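Local coordinates for hypothetical protein (Chromobacterium violaceum, PDB 2O3I) that is of unknown function but belongs to the DUF917 family and carries N- and C-terminal domains resembling S-methyl thiohydantoin desulfurases, at residues Ile29-Leu34 against Gly113-Ser118; Val63-Met68 against Glu85-Ala90; Arg291-Leu296 against Ala353-Leu358; Glu300-Trp305 against Ala374-Gln379; Trp209-Ala214 against Gly218-Arg223. The protein carries 2 engineered substitutions. All coordinates share one frame; numbering follows the deposited sequence.

Interaction 1 of 5, residues Ile29-Leu34 against Gly113-Ser118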
# COMPACT_ATOMS: atom_id res chain seq x y z
N ILE A 29 26.75 7.28 -7.81
CA ILE A 29 26.99 5.95 -8.33
C ILE A 29 25.83 5.50 -9.23
O ILE A 29 26.04 5.12 -10.38
CB ILE A 29 27.16 4.95 -7.19
CG1 ILE A 29 28.27 5.45 -6.24
CG2 ILE A 29 27.48 3.57 -7.76
CD1 ILE A 29 28.45 4.63 -4.97
N SER A 30 24.62 5.57 -8.70
CA SER A 30 23.45 5.17 -9.47
C SER A 30 23.15 6.19 -10.56
O SER A 30 22.60 5.85 -11.60
CB SER A 30 22.22 4.99 -8.56
OG SER A 30 21.71 6.23 -8.11
N ALA A 31 23.52 7.45 -10.33
CA ALA A 31 23.29 8.49 -11.33
C ALA A 31 24.20 8.25 -12.52
O ALA A 31 23.79 8.41 -13.67
CB ALA A 31 23.55 9.87 -10.73
N ARG A 32 25.45 7.85 -12.24
CA ARG A 32 26.43 7.58 -13.29
C ARG A 32 26.07 6.31 -14.05
O ARG A 32 26.27 6.22 -15.26
CB ARG A 32 27.84 7.46 -12.68
CG ARG A 32 28.50 8.82 -12.42
CD ARG A 32 29.77 8.72 -11.58
NE ARG A 32 30.40 10.03 -11.38
CZ ARG A 32 31.30 10.30 -10.43
NH1 ARG A 32 31.70 9.35 -9.60
NH2 ARG A 32 31.80 11.53 -10.31
N HIS A 33 25.53 5.33 -13.34
CA HIS A 33 25.12 4.09 -13.97
C HIS A 33 24.07 4.35 -15.04
O HIS A 33 24.09 3.74 -16.11
CB HIS A 33 24.53 3.14 -12.92
CG HIS A 33 25.56 2.42 -12.11
ND1 HIS A 33 25.26 1.78 -10.92
CD2 HIS A 33 26.88 2.21 -12.33
CE1 HIS A 33 26.36 1.23 -10.44
NE2 HIS A 33 27.35 1.47 -11.27
N LEU A 34 23.15 5.27 -14.75
CA LEU A 34 22.09 5.61 -15.69
C LEU A 34 22.59 6.47 -16.84
O LEU A 34 22.22 6.25 -18.00
CB LEU A 34 20.96 6.33 -14.96
CG LEU A 34 20.06 5.50 -14.04
CD1 LEU A 34 19.12 6.41 -13.28
CD2 LEU A 34 19.26 4.50 -14.87
N GLY A 113 17.86 12.87 -9.09
CA GLY A 113 16.74 13.70 -9.49
C GLY A 113 16.73 14.30 -10.87
O GLY A 113 15.83 14.01 -11.67
N PHE A 114 17.72 15.13 -11.17
CA PHE A 114 17.77 15.76 -12.47
C PHE A 114 18.06 14.74 -13.58
O PHE A 114 17.48 14.81 -14.66
CB PHE A 114 18.80 16.90 -12.46
CG PHE A 114 18.43 18.05 -11.55
CD1 PHE A 114 17.26 18.77 -11.76
CD2 PHE A 114 19.26 18.41 -10.49
CE1 PHE A 114 16.91 19.83 -10.91
CE2 PHE A 114 18.92 19.47 -9.63
CZ PHE A 114 17.74 20.18 -9.85
N VAL A 115 18.94 13.78 -13.29
CA VAL A 115 19.31 12.75 -14.26
C VAL A 115 18.08 11.95 -14.71
O VAL A 115 17.79 11.85 -15.90
CB VAL A 115 20.37 11.79 -13.67
CG1 VAL A 115 20.73 10.69 -14.67
CG2 VAL A 115 21.62 12.58 -13.30
N VAL A 116 17.34 11.41 -13.74
CA VAL A 116 16.15 10.64 -14.04
C VAL A 116 15.16 11.46 -14.88
O VAL A 116 14.70 11.02 -15.93
CB VAL A 116 15.47 10.13 -12.72
CG1 VAL A 116 14.07 9.57 -13.00
CG2 VAL A 116 16.34 9.05 -12.07
N ALA A 117 14.84 12.66 -14.42
CA ALA A 117 13.92 13.52 -15.15
C ALA A 117 14.41 13.74 -16.58
O ALA A 117 13.62 13.69 -17.53
CB ALA A 117 13.75 14.86 -14.44
N SER A 118 15.71 14.00 -16.73
CA SER A 118 16.28 14.23 -18.04
C SER A 118 16.14 13.02 -18.96
O SER A 118 15.75 13.14 -20.12
CB SER A 118 17.76 14.61 -17.89
OG SER A 118 17.90 15.85 -17.23
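Helix segments 29-34 and 113-118 run side by side in nearly the same direction: their axes make an angle of 23° and approach to 9.7 Å, with Ala31 and Val115 nearest at 6.5 Å between CA atoms. Val115 fills the space between the backbones. Its CG1 stands anti to its own backbone N (chi1 178°), which aims this methyl at the last turn of segment 29-34. There CG1 lies 3.9 Å from Ala31 O and 4.4 Å from Leu34 CB. The other methyl, CG2, meets the methyl of Ala31, with 4.2 Å between Val115 CG2 and Ala31 CB.

Segment 113-118 belongs to helix 111-124, which links the parallel neighbouring strands 101-105 and 127-129 in a beta-alpha-beta crossover. Helix 28-35 packs on the flank of this connecting helix. Further along, Leu34 and Val116 cross obliquely, and Leu34 CD1 is 4.0 Å from Val116 CG2. Leu112 and Leu119 also touch Leu34, and Leu14 of helix 10-19 touches Ala31. All four touching residues are buried.

Inside helix 111-124, two donors grip Phe114 O. Ser118 OG donates to Phe114 O at 2.8 Å from 41° above the carbonyl plane, while Ser118 N reaches the same oxygen from the other face.

Interaction 2 of 5, residues Val63-Met68 against Glu85-Ala90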
# COMPACT_ATOMS: atom_id res chain seq x y z
N VAL A 63 4.48 16.82 -14.72
CA VAL A 63 4.38 15.81 -13.66
C VAL A 63 5.75 15.61 -13.04
O VAL A 63 6.78 15.70 -13.72
CB VAL A 63 3.92 14.44 -14.20
CG1 VAL A 63 3.49 13.56 -13.03
CG2 VAL A 63 2.79 14.61 -15.19
N MSE A 64 5.77 15.34 -11.74
CA MSE A 64 7.01 15.08 -11.02
C MSE A 64 7.35 13.63 -11.30
O MSE A 64 6.46 12.77 -11.28
CB MSE A 64 6.80 15.30 -9.52
CG MSE A 64 8.02 15.01 -8.65
SE MSE A 64 8.30 13.12 -8.26
CE MSE A 64 7.57 13.10 -6.45
N VAL A 65 8.62 13.34 -11.59
CA VAL A 65 9.02 11.96 -11.84
C VAL A 65 10.31 11.65 -11.12
O VAL A 65 11.17 12.52 -10.97
CB VAL A 65 9.18 11.66 -13.36
CG1 VAL A 65 10.38 12.41 -13.95
CG2 VAL A 65 9.35 10.17 -13.56
N ALA A 66 10.46 10.41 -10.65
CA ALA A 66 11.67 10.02 -9.93
C ALA A 66 11.76 8.53 -9.63
O ALA A 66 10.90 7.73 -10.03
CB ALA A 66 11.76 10.80 -8.62
N TYR A 67 12.83 8.17 -8.94
CA TYR A 67 13.05 6.80 -8.51
C TYR A 67 12.82 6.88 -7.00
O TYR A 67 13.11 7.89 -6.37
CB TYR A 67 14.49 6.37 -8.80
CG TYR A 67 14.62 5.40 -9.96
CD1 TYR A 67 15.55 5.64 -10.98
CD2 TYR A 67 13.85 4.25 -10.02
CE1 TYR A 67 15.71 4.75 -12.03
CE2 TYR A 67 14.00 3.34 -11.08
CZ TYR A 67 14.93 3.60 -12.08
OH TYR A 67 15.10 2.71 -13.12
N MSE A 68 12.27 5.82 -6.44
CA MSE A 68 11.98 5.76 -5.01
C MSE A 68 12.31 4.35 -4.49
O MSE A 68 12.18 3.37 -5.23
CB MSE A 68 10.49 6.09 -4.78
CG MSE A 68 10.01 6.05 -3.33
SE MSE A 68 8.07 6.26 -3.17
CE MSE A 68 8.01 7.82 -2.03
N GLU A 85 8.01 4.31 -17.38
CA GLU A 85 6.70 3.66 -17.36
C GLU A 85 5.69 4.44 -16.51
O GLU A 85 4.51 4.51 -16.85
CB GLU A 85 6.83 2.23 -16.85
CG GLU A 85 5.69 1.33 -17.28
CD GLU A 85 5.68 1.10 -18.78
OE1 GLU A 85 4.59 1.15 -19.38
OE2 GLU A 85 6.77 0.87 -19.36
N ALA A 86 6.15 5.02 -15.40
CA ALA A 86 5.28 5.80 -14.52
C ALA A 86 4.82 7.08 -15.21
O ALA A 86 3.64 7.45 -15.15
CB ALA A 86 6.01 6.15 -13.21
N ALA A 87 5.76 7.75 -15.87
CA ALA A 87 5.45 8.99 -16.59
C ALA A 87 4.49 8.70 -17.75
O ALA A 87 3.68 9.55 -18.11
CB ALA A 87 6.75 9.64 -17.10
N LEU A 88 4.60 7.51 -18.33
CA LEU A 88 3.71 7.13 -19.44
C LEU A 88 2.29 6.92 -18.92
O LEU A 88 1.31 7.20 -19.62
CB LEU A 88 4.21 5.85 -20.11
CG LEU A 88 5.22 6.05 -21.24
CD1 LEU A 88 5.79 4.68 -21.66
CD2 LEU A 88 4.54 6.76 -22.41
N ALA A 89 2.18 6.40 -17.71
CA ALA A 89 0.88 6.18 -17.11
C ALA A 89 0.25 7.56 -16.91
O ALA A 89 -0.92 7.77 -17.21
CB ALA A 89 1.03 5.44 -15.78
N ALA A 90 1.05 8.51 -16.42
CA ALA A 90 0.56 9.86 -16.17
C ALA A 90 0.16 10.54 -17.48
O ALA A 90 -0.83 11.27 -17.54
CB ALA A 90 1.62 10.69 -15.45
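Ala90 N donates to Ala86 O at 3.1 Å, one of the regular helix bonds that set out the alanines facing strand segment 63-68. The contact itself is purely apolar. The two methyls of Val63 straddle Ala90 CB at nearly equal distance: it is 4.1 Å from Val63 CG2 and 4.2 Å from Val63 CG1. With CG1 anti to the backbone N (chi1 -166°) and CG2 beside that N, the fork between them faces the alanine.

The strand and helix are the first two parts of a beta-alpha-beta crossover. Strand 61-69 leads through helix 81-96 to strand 101-105, its parallel neighbour in the mixed sheet. The backbone bonds of Val63 with Tyr103 and Val65 with Val105 join these two strands directly.

One turn earlier in the helix, Ala87 meets Val65. Here a single methyl does the touching, with Val65 CG2 at 4.4 Å from Ala87 CB. Val65 has a different rotamer from Val63 (chi1 68°), which turns CG2 rather than CG1 anti to the backbone N. The two CA atoms, of Val65 and Ala87, are 6.6 Å apart. Val120 and Leu124 of helix 111-124 also touch Ala87, and Phe157 touches Ala90.

Interaction 3 of 5, residues Arg291-Leu296 against Ala353-Leu358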
# COMPACT_ATOMS: atom_id res chain seq x y z
N ARG A 291 38.27 18.22 18.72
CA ARG A 291 37.18 19.03 18.20
C ARG A 291 36.38 18.12 17.29
O ARG A 291 36.80 17.83 16.17
CB ARG A 291 37.73 20.21 17.41
CG ARG A 291 37.68 21.53 18.15
CD ARG A 291 36.40 22.28 17.83
NE ARG A 291 36.11 23.32 18.81
CZ ARG A 291 35.31 24.35 18.59
NH1 ARG A 291 34.72 24.50 17.41
NH2 ARG A 291 35.09 25.24 19.55
N ARG A 292 35.23 17.66 17.77
CA ARG A 292 34.41 16.75 16.98
C ARG A 292 33.13 17.36 16.43
O ARG A 292 32.45 18.16 17.09
CB ARG A 292 34.07 15.51 17.81
N CYS A 293 32.81 16.99 15.20
CA CYS A 293 31.61 17.45 14.52
C CYS A 293 30.84 16.22 14.06
O CYS A 293 31.41 15.32 13.45
CB CYS A 293 31.96 18.31 13.31
SG CYS A 293 30.50 18.79 12.33
N THR A 294 29.55 16.20 14.36
CA THR A 294 28.72 15.08 13.97
C THR A 294 27.58 15.57 13.10
O THR A 294 26.83 16.46 13.48
CB THR A 294 28.16 14.36 15.20
OG1 THR A 294 29.22 14.09 16.12
CG2 THR A 294 27.50 13.05 14.79
N VAL A 295 27.46 14.99 11.91
CA VAL A 295 26.39 15.35 11.00
C VAL A 295 25.37 14.20 11.03
O VAL A 295 25.70 13.07 10.68
CB VAL A 295 26.93 15.56 9.57
CG1 VAL A 295 25.79 15.89 8.61
CG2 VAL A 295 27.96 16.67 9.56
N LEU A 296 24.16 14.50 11.47
CA LEU A 296 23.12 13.48 11.55
C LEU A 296 22.30 13.45 10.26
O LEU A 296 21.93 14.49 9.72
CB LEU A 296 22.20 13.76 12.73
CG LEU A 296 22.86 13.97 14.10
CD1 LEU A 296 21.77 14.22 15.14
CD2 LEU A 296 23.70 12.75 14.48
N ALA A 353 38.31 16.82 4.89
CA ALA A 353 36.94 17.14 4.52
C ALA A 353 36.35 18.27 5.37
O ALA A 353 36.66 18.40 6.55
CB ALA A 353 36.07 15.89 4.66
N ALA A 354 35.50 19.08 4.74
CA ALA A 354 34.86 20.19 5.43
C ALA A 354 33.35 20.03 5.36
O ALA A 354 32.82 19.26 4.56
CB ALA A 354 35.26 21.50 4.79
N VAL A 355 32.66 20.76 6.22
CA VAL A 355 31.21 20.74 6.27
C VAL A 355 30.75 22.16 5.98
O VAL A 355 31.11 23.10 6.69
CB VAL A 355 30.69 20.30 7.65
CG1 VAL A 355 29.17 20.26 7.64
CG2 VAL A 355 31.27 18.93 8.02
N ILE A 356 29.96 22.31 4.92
CA ILE A 356 29.45 23.61 4.51
C ILE A 356 27.93 23.67 4.63
O ILE A 356 27.23 22.73 4.29
CB ILE A 356 29.86 23.93 3.05
CG1 ILE A 356 31.38 24.09 2.97
CG2 ILE A 356 29.17 25.20 2.57
CD1 ILE A 356 31.92 24.29 1.56
N ALA A 357 27.44 24.80 5.14
CA ALA A 357 26.01 25.00 5.27
C ALA A 357 25.59 26.00 4.21
O ALA A 357 26.29 26.98 3.95
CB ALA A 357 25.68 25.53 6.66
N LEU A 358 24.46 25.74 3.58
CA LEU A 358 23.94 26.64 2.57
C LEU A 358 22.60 27.16 3.07
O LEU A 358 21.74 26.39 3.51
CB LEU A 358 23.75 25.91 1.23
CG LEU A 358 24.97 25.21 0.61
CD1 LEU A 358 24.53 24.45 -0.65
CD2 LEU A 358 26.05 26.24 0.28
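Val355 meets Cys293 and Val295 between two strands of the antiparallel sheet in the C-terminal S-Me-THD-like region. Strands 292-297 and 352-358 both belong to this sheet but are not paired with each other. Their backbones stay well apart, with 8.6 Å between the CA atoms of Val295 and Val355, and side chains fill the gap.

The contacts between the segments are apolar. Val355 enters between two residues of segment 291-296 whose side chains leave the strand toward it, and divides its methyls unequally between them. The thiol sulfur of Cys293 approaches one methyl, Val355 CG2, at 4.4 Å. Cys293 SG stands anti to its backbone N (chi1 174°), which carries it out from the strand toward Val355. Val295 brings one methyl to the fork of the valine. Leu286 and Ile320 also touch Val355, and Phe263 touches Cys293. All three residues that meet across the segments are buried.

Polar bonds run to neighbouring strands instead. Cys293 pairs through its backbone with Leu286, and Val295 with Val284, both on strand 283-287. On the other face of strand 352-358, Ile356 packs on Met247 and Leu248 of helix 244-255, so the strand lies between that helix and segment 291-296.

The two valines meet through their methyls: Val295 CG2 lies 4.2 Å from Val355 CG1 and 4.3 Å from Val355 CG2.

Interaction 4 of 5, residues Glu300-Trp305 against Ala374-Gln379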
# COMPACT_ATOMS: atom_id res chain seq x y z
N GLU A 300 19.36 12.38 3.87
CA GLU A 300 19.84 13.74 3.77
C GLU A 300 20.44 14.13 5.11
O GLU A 300 20.03 13.63 6.15
CB GLU A 300 18.68 14.69 3.46
CG GLU A 300 18.09 14.60 2.06
CD GLU A 300 17.42 13.27 1.75
OE1 GLU A 300 16.63 12.78 2.58
OE2 GLU A 300 17.69 12.73 0.66
N SER A 301 21.41 15.03 5.09
CA SER A 301 22.00 15.51 6.33
C SER A 301 21.01 16.55 6.86
O SER A 301 20.55 17.41 6.11
CB SER A 301 23.36 16.14 6.05
OG SER A 301 24.26 15.14 5.60
N LEU A 302 20.69 16.47 8.14
CA LEU A 302 19.72 17.38 8.74
C LEU A 302 20.26 18.25 9.87
O LEU A 302 19.74 19.34 10.12
CB LEU A 302 18.52 16.56 9.23
CG LEU A 302 17.82 15.75 8.13
CD1 LEU A 302 16.91 14.71 8.75
CD2 LEU A 302 17.04 16.70 7.23
N LEU A 303 21.28 17.77 10.56
CA LEU A 303 21.88 18.52 11.65
C LEU A 303 23.39 18.32 11.71
O LEU A 303 23.92 17.30 11.28
CB LEU A 303 21.29 18.10 13.00
CG LEU A 303 19.79 18.17 13.23
CD1 LEU A 303 19.12 16.90 12.72
CD2 LEU A 303 19.54 18.32 14.73
N ALA A 304 24.07 19.32 12.26
CA ALA A 304 25.52 19.29 12.44
C ALA A 304 25.78 19.72 13.88
O ALA A 304 25.39 20.82 14.29
CB ALA A 304 26.20 20.25 11.46
N TRP A 305 26.42 18.85 14.65
CA TRP A 305 26.71 19.13 16.05
C TRP A 305 28.19 19.22 16.39
O TRP A 305 28.98 18.37 15.99
CB TRP A 305 26.11 18.05 16.96
CG TRP A 305 24.63 18.14 17.20
CD1 TRP A 305 23.64 17.46 16.55
CD2 TRP A 305 23.98 18.93 18.20
NE1 TRP A 305 22.41 17.77 17.09
CE2 TRP A 305 22.59 18.68 18.11
CE3 TRP A 305 24.43 19.83 19.18
CZ2 TRP A 305 21.66 19.29 18.94
CZ3 TRP A 305 23.50 20.44 20.01
CH2 TRP A 305 22.13 20.17 19.89
N ALA A 374 10.49 21.33 10.97
CA ALA A 374 10.57 21.29 12.43
C ALA A 374 10.11 19.94 12.95
O ALA A 374 10.70 19.38 13.86
CB ALA A 374 9.72 22.42 13.04
N ASP A 375 9.04 19.41 12.35
CA ASP A 375 8.51 18.12 12.75
C ASP A 375 9.55 17.02 12.52
O ASP A 375 9.80 16.19 13.39
CB ASP A 375 7.25 17.79 11.95
CG ASP A 375 6.08 18.68 12.33
OD1 ASP A 375 5.04 18.63 11.63
OD2 ASP A 375 6.18 19.43 13.32
N GLU A 376 10.15 17.00 11.33
CA GLU A 376 11.13 15.99 10.99
C GLU A 376 12.30 16.05 11.97
O GLU A 376 12.74 15.03 12.50
CB GLU A 376 11.63 16.18 9.56
CG GLU A 376 12.66 15.15 9.10
CD GLU A 376 12.05 13.80 8.77
OE1 GLU A 376 12.82 12.84 8.51
OE2 GLU A 376 10.80 13.68 8.77
N LEU A 377 12.80 17.26 12.20
CA LEU A 377 13.91 17.46 13.12
C LEU A 377 13.53 17.07 14.55
O LEU A 377 14.36 16.59 15.31
CB LEU A 377 14.34 18.92 13.09
CG LEU A 377 14.89 19.40 11.75
CD1 LEU A 377 14.79 20.92 11.68
CD2 LEU A 377 16.32 18.94 11.57
N ALA A 378 12.26 17.28 14.90
CA ALA A 378 11.77 16.94 16.23
C ALA A 378 11.94 15.44 16.46
O ALA A 378 12.33 15.01 17.55
CB ALA A 378 10.29 17.32 16.36
N GLN A 379 11.66 14.66 15.43
CA GLN A 379 11.80 13.21 15.52
C GLN A 379 13.26 12.85 15.76
O GLN A 379 13.56 11.81 16.33
CB GLN A 379 11.31 12.56 14.22
CG GLN A 379 9.86 12.87 13.89
CD GLN A 379 9.49 12.49 12.46
OE1 GLN A 379 8.33 12.60 12.05
NE2 GLN A 379 10.49 12.06 11.69
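Leu377 reaches two successive residues of the strand, Leu302 and Leu303, with one methyl. Its CD2 lies 3.7 Å from Leu303 CD1 and 3.9 Å from Leu303 CG, so it rests against the branch of that leucine. The same Leu377 CD2 is 3.7 Å from Leu302 O and 4.0 Å from Leu302 CB. The methyl sits above the plane of the peptide that joins the two residues, beside the carbonyl oxygen of Leu302. A second, looser touch comes from Leu302 CD1, at 4.3 Å from Glu376 CG; only the aliphatic part of the glutamate takes part.

Torsions explain how the single methyl gets there. The CB of Leu377 leaves the helix at a slant to the strand, and the rest of the chain bends in: CG lies anti to the carbonyl carbon and beside the backbone N (chi1 -63°). This brings the end of the side chain closer than its base.

The helix segment is held by its own backbone bonds, among them Ala378 N to Ala374 O at 2.8 Å. It crosses strand 301-305 at 58°, with the axes 9.6 Å apart at their closest. Around the contact, Tyr382 touches Leu303 and Pro139 touches Glu376.

Two adjacent strand residues would normally point to opposite faces of a sheet. Here both turn toward the helix, and both lie opposite Leu296 of the neighbouring strand, each bonded to it through the backbone. At Leu302 psi has turned from the extended value to -27°, as expected for the first bulge residue. This is a classic beta bulge, placed where helix 367-379 packs against the antiparallel sheet.

Interaction 5 of 5, residues Trp209-Ala214 against Gly218-Arg223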
# COMPACT_ATOMS: atom_id res chain seq x y z
N TRP A 209 1.83 14.31 -8.66
CA TRP A 209 1.71 15.76 -8.72
C TRP A 209 1.56 16.32 -10.14
O TRP A 209 2.24 17.27 -10.54
CB TRP A 209 2.90 16.42 -8.00
CG TRP A 209 2.76 16.43 -6.48
CD1 TRP A 209 1.63 16.69 -5.77
CD2 TRP A 209 3.80 16.24 -5.52
NE1 TRP A 209 1.89 16.68 -4.42
CE2 TRP A 209 3.22 16.41 -4.24
CE3 TRP A 209 5.17 15.95 -5.60
CZ2 TRP A 209 3.96 16.30 -3.05
CZ3 TRP A 209 5.91 15.84 -4.42
CH2 TRP A 209 5.30 16.01 -3.16
N MSE A 210 0.67 15.72 -10.91
CA MSE A 210 0.41 16.19 -12.27
C MSE A 210 -0.09 17.63 -12.14
O MSE A 210 -0.92 17.94 -11.28
CB MSE A 210 -0.66 15.32 -12.93
CG MSE A 210 -0.22 13.89 -13.20
SE MSE A 210 -1.65 12.85 -14.01
CE MSE A 210 -2.44 12.17 -12.37
N MSE A 211 0.41 18.52 -12.99
CA MSE A 211 0.02 19.92 -12.92
C MSE A 211 -0.27 20.58 -14.27
O MSE A 211 0.32 20.23 -15.30
CB MSE A 211 1.11 20.74 -12.22
CG MSE A 211 1.46 20.25 -10.82
SE MSE A 211 3.19 20.93 -10.20
CE MSE A 211 2.93 20.82 -8.32
N SER A 212 -1.17 21.55 -14.24
CA SER A 212 -1.52 22.33 -15.42
C SER A 212 -0.56 23.50 -15.33
O SER A 212 0.01 23.74 -14.27
CB SER A 212 -2.96 22.81 -15.32
N PRO A 213 -0.35 24.23 -16.43
CA PRO A 213 0.58 25.37 -16.38
C PRO A 213 0.22 26.40 -15.30
O PRO A 213 1.09 27.12 -14.80
CB PRO A 213 0.48 25.96 -17.79
CG PRO A 213 0.23 24.74 -18.64
CD PRO A 213 -0.80 23.98 -17.82
N ALA A 214 -1.06 26.47 -14.95
CA ALA A 214 -1.53 27.42 -13.95
C ALA A 214 -0.94 27.10 -12.59
O ALA A 214 -0.51 27.99 -11.86
CB ALA A 214 -3.05 27.40 -13.89
N GLY A 218 3.15 28.75 -8.69
CA GLY A 218 3.14 28.69 -7.24
C GLY A 218 3.69 27.39 -6.70
O GLY A 218 4.19 27.34 -5.58
N ALA A 219 3.61 26.34 -7.50
CA ALA A 219 4.08 25.03 -7.08
C ALA A 219 5.60 24.91 -7.10
O ALA A 219 6.18 24.15 -6.32
CB ALA A 219 3.46 23.95 -7.96
N LEU A 220 6.25 25.66 -7.99
CA LEU A 220 7.69 25.62 -8.11
C LEU A 220 8.33 26.99 -7.85
O LEU A 220 8.84 27.63 -8.77
CB LEU A 220 8.10 25.11 -9.50
CG LEU A 220 7.93 23.62 -9.86
CD1 LEU A 220 6.49 23.20 -9.75
CD2 LEU A 220 8.40 23.39 -11.29
N PRO A 221 8.29 27.47 -6.60
CA PRO A 221 8.90 28.78 -6.34
C PRO A 221 10.43 28.78 -6.38
O PRO A 221 11.05 29.83 -6.55
CB PRO A 221 8.35 29.15 -4.96
CG PRO A 221 8.12 27.81 -4.31
CD PRO A 221 7.53 27.00 -5.43
N VAL A 222 11.05 27.61 -6.22
CA VAL A 222 12.51 27.52 -6.25
C VAL A 222 12.95 27.15 -7.67
O VAL A 222 12.79 26.00 -8.11
CB VAL A 222 13.02 26.49 -5.24
CG1 VAL A 222 14.54 26.55 -5.14
CG2 VAL A 222 12.39 26.77 -3.87
N ARG A 223 13.52 28.12 -8.36
CA ARG A 223 13.90 27.93 -9.76
C ARG A 223 15.37 28.02 -10.15
O ARG A 223 16.20 28.52 -9.39
CB ARG A 223 13.10 28.92 -10.59
CG ARG A 223 11.64 28.92 -10.20
CD ARG A 223 10.84 29.96 -10.94
NE ARG A 223 9.42 29.84 -10.61
CZ ARG A 223 8.46 30.58 -11.16
NH1 ARG A 223 8.77 31.50 -12.08
NH2 ARG A 223 7.20 30.39 -10.80
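Met211, a selenomethionine, packs against the far end of the helix that follows its strand, at Ala219, and against the next residue, Leu220. The apolar contact rests on its selenium: Met211 SE lies 4.0 Å from Leu220 CD1. The methyl of Ala219 is also close, but the modelled approach there is doubtful. The Met211 side chain starts with CG beside the backbone N (chi1 -57°) and is extended from there on, so it reaches far across the gap. The backbones are correspondingly distant, with 8.8 Å between the CA atoms of Met211 and Ala219. Leu220 comes in with the end of its side chain rather than its base. Tyr146 touches both Met211 and Leu220.

The polar bonds lie within segment 218-223 and around it. Arg223 NE donates to Leu220 O at 2.9 Å, and the N-H points almost straight at the oxygen (170°). Leu220 O sits at the edge of the guanidinium group, nearly in its plane. Arg223 NH2 also bonds to Gly217 O, so one arginine ties together two carbonyls near the end of the short helix. Ala219 O is bound by Thr145 OG1.

Leu220 is the first residue to leave helical angles. Strand 203-211 runs almost directly into short helix 213-219, whose C-terminal end packs back on Met211.

From the N terminus, interaction 1 opens first and closes a long loop at helix 111-124. Interaction 2 is nested inside that loop. The two touch, for example through Val116 and Tyr67, so both helices 81-96 and 111-124 are packed with strand 61-69. Interaction 5 follows in series as a short local closure. It joins interaction 2 through neighbouring strands 61-69 and 203-211 of the mixed sheet. Interactions 3 and 4 come last and cross, since their segments alternate along the chain. In the antiparallel sheet, interaction 3 uses strand 292-297 and interaction 4 its antiparallel neighbour 301-306. Interactions 2 and 3 lie on opposite sides of the chain's centre, their centres about 35 Å apart.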